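Local coordinates for protein ribokinase, putative (Burkholderia thailandensis, PDB 3B1R) that probably phosphorylates nucleosides such as inosine, as a nucleoside kinase of the ribokinase (pfkB) family that binds AMP, ADP and magnesium, at residues A147-D152 against V169-D174; T11-S16 against G70-M75. All coordinates share one frame; numbering follows the deposited sequence.

Contacts 1 and 2 show how a Rossmann-like sheet builds a substrate pocket at the C-terminal ends of its parallel strands. Both belong to the nine-stranded mixed sheet of the chain, and their centres lie about 9 Å apart. Contact 2 closes first along the sequence, pairing strands 11-14 and 72-79; contact 1 follows, pairing 146-149 with 171-173. Strands 11-14 and 146-149 are themselves neighbours, so the four strands run in the order 72-79, 11-14, 146-149, 171-173. Gly150 N probably donates to Cys14 O at 2.7 Å, and Ser16 of 11-16 and Pro151 of 147-152 both touch the same AMP.

Contact 1. Residues A147-D152 against V169-D174; sequences AIVGPD and VPFIFD. With AMP (adenosine monophosphate), chain G.
Ala147 to Val149 pair in parallel with Phe171 to Phe173, the two strands of a beta-alpha-beta unit whose helix 154-166 makes the crossover in this ribokinase-family sheet. Four backbone hydrogen bonds join them. Ala147 N donates to Pro170 O and Ile172 N to Ala147 O; further along, Val149 N reaches Ile172 O at 2.9 Å. Asp174 N reaches Val149 O at 2.8 Å, with an N-H...O angle of 173°. Weaker CA-H...O contacts supplement these, among them Gly150 CA to Asp174 O at 3.2 Å, which carries the association past the end of strand 146-149.

Apolar contacts occupy both faces. On one, Ile148 CD1 meets Ile172 CG2 at 3.6 Å; the Ile148 branch extends from a CG1 anti to the backbone N (chi1 -173°), and helix 259-272 packs over both isoleucines through Leu268. On the other, Ala147 CB lies against Phe171 CB at 3.9 Å, while Val149 CG2 approaches Phe171 CD1 obliquely. Helix 154-166 covers Ala147 and Val149 there, and helix 184-193 packs on Phe173.

Polar and ligand contacts gather at the C-terminal ends. Asp174 OD2 forms a salt bridge with Arg264, which also touches Ile148, and OD1 accepts a weak hydrogen bond from Gly176 N; the nearest atoms of the Asp174 side chain and a bound magnesium ion are about 4 Å apart. Beside Asp174, the Pro151 ring places CD 3.3 Å from Asp174 O and turns CB to the adenine, 3.5 Å from AMP C2.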
# COMPACT_ATOMS: atom_id res chain seq x y z
N ALA A 147 1.85 20.63 25.40
CA ALA A 147 1.74 20.54 23.95
C ALA A 147 2.21 19.20 23.46
O ALA A 147 2.78 18.41 24.22
CB ALA A 147 2.51 21.65 23.26
N ILE A 148 1.95 18.94 22.19
CA ILE A 148 2.53 17.83 21.48
C ILE A 148 3.01 18.35 20.14
O ILE A 148 2.37 19.22 19.52
CB ILE A 148 1.56 16.61 21.34
CG1 ILE A 148 2.27 15.39 20.74
CG2 ILE A 148 0.30 17.01 20.55
CD1 ILE A 148 1.60 14.01 21.04
N VAL A 149 4.17 17.88 19.73
CA VAL A 149 4.67 18.18 18.42
C VAL A 149 4.71 16.83 17.76
O VAL A 149 5.44 15.92 18.20
CB VAL A 149 6.05 18.86 18.49
CG1 VAL A 149 6.68 19.01 17.10
CG2 VAL A 149 5.90 20.21 19.16
N GLY A 150 3.90 16.71 16.71
CA GLY A 150 3.77 15.50 15.91
C GLY A 150 4.23 15.66 14.47
O GLY A 150 4.70 16.73 14.08
N PRO A 151 4.10 14.58 13.66
CA PRO A 151 4.57 14.61 12.28
C PRO A 151 3.98 15.79 11.54
O PRO A 151 2.78 16.08 11.69
CB PRO A 151 4.04 13.29 11.69
CG PRO A 151 3.79 12.41 12.87
CD PRO A 151 3.37 13.34 13.98
N ASP A 152 4.82 16.47 10.78
CA ASP A 152 4.48 17.74 10.20
C ASP A 152 5.56 18.05 9.18
O ASP A 152 6.45 17.23 8.95
CB ASP A 152 4.50 18.81 11.31
CG ASP A 152 3.38 19.79 11.20
OD1 ASP A 152 2.77 19.89 10.12
OD2 ASP A 152 3.09 20.47 12.21
N VAL A 169 7.25 25.47 27.97
CA VAL A 169 5.98 24.71 27.89
C VAL A 169 6.38 23.26 27.66
O VAL A 169 6.99 22.96 26.65
CB VAL A 169 5.08 25.17 26.72
CG1 VAL A 169 3.86 24.19 26.53
CG2 VAL A 169 4.59 26.59 26.95
N PRO A 170 6.03 22.36 28.59
CA PRO A 170 6.46 20.99 28.37
C PRO A 170 5.67 20.40 27.20
O PRO A 170 4.49 20.71 27.03
CB PRO A 170 6.11 20.29 29.69
CG PRO A 170 4.98 21.08 30.27
CD PRO A 170 5.10 22.50 29.73
N PHE A 171 6.34 19.59 26.38
CA PHE A 171 5.64 18.88 25.31
C PHE A 171 6.08 17.43 25.16
O PHE A 171 7.20 17.06 25.54
CB PHE A 171 5.75 19.63 23.98
CG PHE A 171 7.15 19.79 23.47
CD1 PHE A 171 7.61 18.99 22.44
CD2 PHE A 171 8.00 20.76 24.00
CE1 PHE A 171 8.91 19.14 21.94
CE2 PHE A 171 9.30 20.91 23.52
CZ PHE A 171 9.75 20.11 22.49
N ILE A 172 5.16 16.61 24.63
CA ILE A 172 5.44 15.33 24.01
C ILE A 172 5.97 15.53 22.60
O ILE A 172 5.42 16.33 21.84
CB ILE A 172 4.14 14.50 23.86
CG1 ILE A 172 3.50 14.25 25.23
CG2 ILE A 172 4.43 13.20 23.07
CD1 ILE A 172 2.22 13.42 25.16
N PHE A 173 7.03 14.81 22.24
CA PHE A 173 7.56 14.85 20.88
C PHE A 173 7.32 13.51 20.21
O PHE A 173 7.80 12.47 20.68
CB PHE A 173 9.06 15.21 20.90
CG PHE A 173 9.73 15.20 19.53
CD1 PHE A 173 9.15 15.83 18.44
CD2 PHE A 173 10.98 14.61 19.37
CE1 PHE A 173 9.79 15.82 17.19
CE2 PHE A 173 11.63 14.60 18.12
CZ PHE A 173 11.03 15.22 17.03
N ASP A 174 6.53 13.55 19.13
CA ASP A 174 6.18 12.38 18.33
C ASP A 174 6.65 12.63 16.92
O ASP A 174 5.91 13.15 16.10
CB ASP A 174 4.66 12.16 18.35
CG ASP A 174 4.22 10.88 17.61
OD1 ASP A 174 5.06 10.13 17.06
OD2 ASP A 174 3.01 10.61 17.58
P AMP G . -1.12 7.33 13.39
O1P AMP G . 0.26 7.26 14.03
O2P AMP G . -1.66 6.01 12.89
O3P AMP G . -2.12 8.08 14.23
O5' AMP G . -0.92 8.28 12.10
C5' AMP G . -1.83 8.29 11.00
C4' AMP G . -1.87 9.71 10.47
O4' AMP G . -0.60 10.04 9.92
C3' AMP G . -2.86 9.87 9.33
O3' AMP G . -4.08 10.47 9.83
C2' AMP G . -2.10 10.64 8.25
O2' AMP G . -2.82 11.79 7.81
C1' AMP G . -0.80 11.05 8.96
N9 AMP G . 0.44 11.04 8.19
C8 AMP G . 0.87 10.03 7.41
N7 AMP G . 2.07 10.31 6.88
C5 AMP G . 2.42 11.52 7.34
C6 AMP G . 3.57 12.40 7.15
N6 AMP G . 4.58 11.99 6.34
N1 AMP G . 3.57 13.59 7.80
C2 AMP G . 2.55 13.98 8.60
N3 AMP G . 1.45 13.22 8.81
C4 AMP G . 1.35 12.00 8.21

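Contact 2. Residues T11-S16 against G70-M75; sequences TLICGS and GDARMM. With AMP (adenosine monophosphate), chain G.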
# COMPACT_ATOMS: atom_id res chain seq x y z
N THR A 11 -4.31 22.66 25.64
CA THR A 11 -3.22 21.82 25.17
C THR A 11 -3.01 22.11 23.69
O THR A 11 -3.95 21.98 22.89
CB THR A 11 -3.58 20.33 25.39
OG1 THR A 11 -4.07 20.17 26.72
CG2 THR A 11 -2.37 19.42 25.22
N LEU A 12 -1.81 22.54 23.34
CA LEU A 12 -1.46 22.86 21.95
C LEU A 12 -1.07 21.60 21.19
O LEU A 12 -0.18 20.86 21.59
CB LEU A 12 -0.36 23.93 21.88
CG LEU A 12 -0.00 24.45 20.48
CD1 LEU A 12 -1.09 25.31 19.87
CD2 LEU A 12 1.33 25.21 20.48
N ILE A 13 -1.76 21.38 20.07
CA ILE A 13 -1.61 20.14 19.34
C ILE A 13 -1.04 20.45 17.97
O ILE A 13 -1.76 20.88 17.07
CB ILE A 13 -2.95 19.35 19.32
CG1 ILE A 13 -3.34 18.99 20.76
CG2 ILE A 13 -2.84 18.10 18.45
CD1 ILE A 13 -4.67 18.33 20.92
N CYS A 14 0.27 20.25 17.83
CA CYS A 14 1.02 20.60 16.63
C CYS A 14 1.25 19.35 15.76
O CYS A 14 1.79 18.34 16.24
CB CYS A 14 2.37 21.21 16.99
SG CYS A 14 2.37 22.68 18.09
N GLY A 15 0.86 19.42 14.50
CA GLY A 15 0.97 18.27 13.61
C GLY A 15 0.15 18.41 12.34
O GLY A 15 -0.56 19.39 12.14
N SER A 16 0.26 17.42 11.47
CA SER A 16 -0.40 17.48 10.17
C SER A 16 -1.91 17.55 10.34
O SER A 16 -2.45 17.02 11.31
CB SER A 16 -0.03 16.26 9.32
OG SER A 16 -0.34 15.05 10.00
N GLY A 70 -11.16 17.10 27.15
CA GLY A 70 -10.04 18.01 27.27
C GLY A 70 -10.23 19.19 26.34
O GLY A 70 -11.09 19.16 25.45
N ASP A 71 -9.44 20.22 26.57
CA ASP A 71 -9.35 21.40 25.73
C ASP A 71 -8.18 21.21 24.76
O ASP A 71 -7.01 21.14 25.18
CB ASP A 71 -9.09 22.62 26.61
CG ASP A 71 -9.07 23.92 25.84
OD1 ASP A 71 -8.88 23.89 24.60
OD2 ASP A 71 -9.25 24.98 26.48
N ALA A 72 -8.51 21.13 23.47
CA ALA A 72 -7.53 20.82 22.44
C ALA A 72 -7.41 21.95 21.41
O ALA A 72 -8.38 22.23 20.69
CB ALA A 72 -7.91 19.52 21.75
N ARG A 73 -6.25 22.60 21.33
CA ARG A 73 -6.00 23.65 20.32
C ARG A 73 -5.06 23.15 19.23
O ARG A 73 -3.83 23.06 19.44
CB ARG A 73 -5.43 24.94 20.95
CG ARG A 73 -6.07 25.39 22.29
CD ARG A 73 -7.19 26.39 22.11
NE ARG A 73 -7.97 26.56 23.35
CZ ARG A 73 -7.91 27.62 24.16
NH1 ARG A 73 -7.11 28.64 23.89
NH2 ARG A 73 -8.68 27.66 25.24
N MET A 74 -5.63 22.83 18.07
CA MET A 74 -4.86 22.35 16.93
C MET A 74 -4.04 23.47 16.34
O MET A 74 -4.57 24.55 16.07
CB MET A 74 -5.79 21.80 15.85
CG MET A 74 -6.57 20.57 16.26
SD MET A 74 -7.80 20.12 15.02
CE MET A 74 -6.73 20.05 13.57
N MET A 75 -2.75 23.21 16.13
CA MET A 75 -1.87 24.12 15.43
C MET A 75 -1.36 23.40 14.20
O MET A 75 -0.66 22.39 14.32
CB MET A 75 -0.71 24.55 16.32
CG MET A 75 0.38 25.35 15.60
SD MET A 75 1.51 26.20 16.73
CE MET A 75 0.49 27.59 17.26
P AMP G . -1.12 7.33 13.39
O1P AMP G . 0.26 7.26 14.03
O2P AMP G . -1.66 6.01 12.89
O3P AMP G . -2.12 8.08 14.23
O5' AMP G . -0.92 8.28 12.10
C5' AMP G . -1.83 8.29 11.00
C4' AMP G . -1.87 9.71 10.47
O4' AMP G . -0.60 10.04 9.92
C3' AMP G . -2.86 9.87 9.33
O3' AMP G . -4.08 10.47 9.83
C2' AMP G . -2.10 10.64 8.25
O2' AMP G . -2.82 11.79 7.81
C1' AMP G . -0.80 11.05 8.96
N9 AMP G . 0.44 11.04 8.19
C8 AMP G . 0.87 10.03 7.41
N7 AMP G . 2.07 10.31 6.88
C5 AMP G . 2.42 11.52 7.34
C6 AMP G . 3.57 12.40 7.15
N6 AMP G . 4.58 11.99 6.34
N1 AMP G . 3.57 13.59 7.80
C2 AMP G . 2.55 13.98 8.60
N3 AMP G . 1.45 13.22 8.81
C4 AMP G . 1.35 12.00 8.21
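The nucleoside pocket of this ribokinase-like fold begins where strand 11-14 ends, and that strand is paired in parallel on one side with 72-75, Thr11 facing Ala72 and Cys14 facing Met75. Arg73 N donates to Thr11 O, Ile13 N to Arg73 O at 2.7 Å, and Met75 N to Ile13 O. This last bond is straight at hydrogen (179°), although its donor stands above the carbonyl plane. A weak bond from Gly15 N to Met75 O extends the pairing beyond the strand.

Met75 carries much of the apolar contact. Its CB touches Leu12 CD1 at 3.7 Å, and its SD lies 3.9 Å from both Cys14 SG and Leu12 CD2; the bend at chi3 (-76°) brings CE back over the leucine methyls. On the other face Ile13 CD1 meets Ala72 CB at 3.6 Å, under helix 57-67.

At the start of strand 72-79, Arg73 grips Asp71 side-on, NE to OD1 and NH2 to OD2, a salt bridge within the segment. Past the C-terminal end of strand 11-14, Ser16 OG, placed between backbone N and carbonyl carbon (chi1 56°), is hydrogen-bonded to Cys57 N and donates to AMP N3 at 2.8 Å.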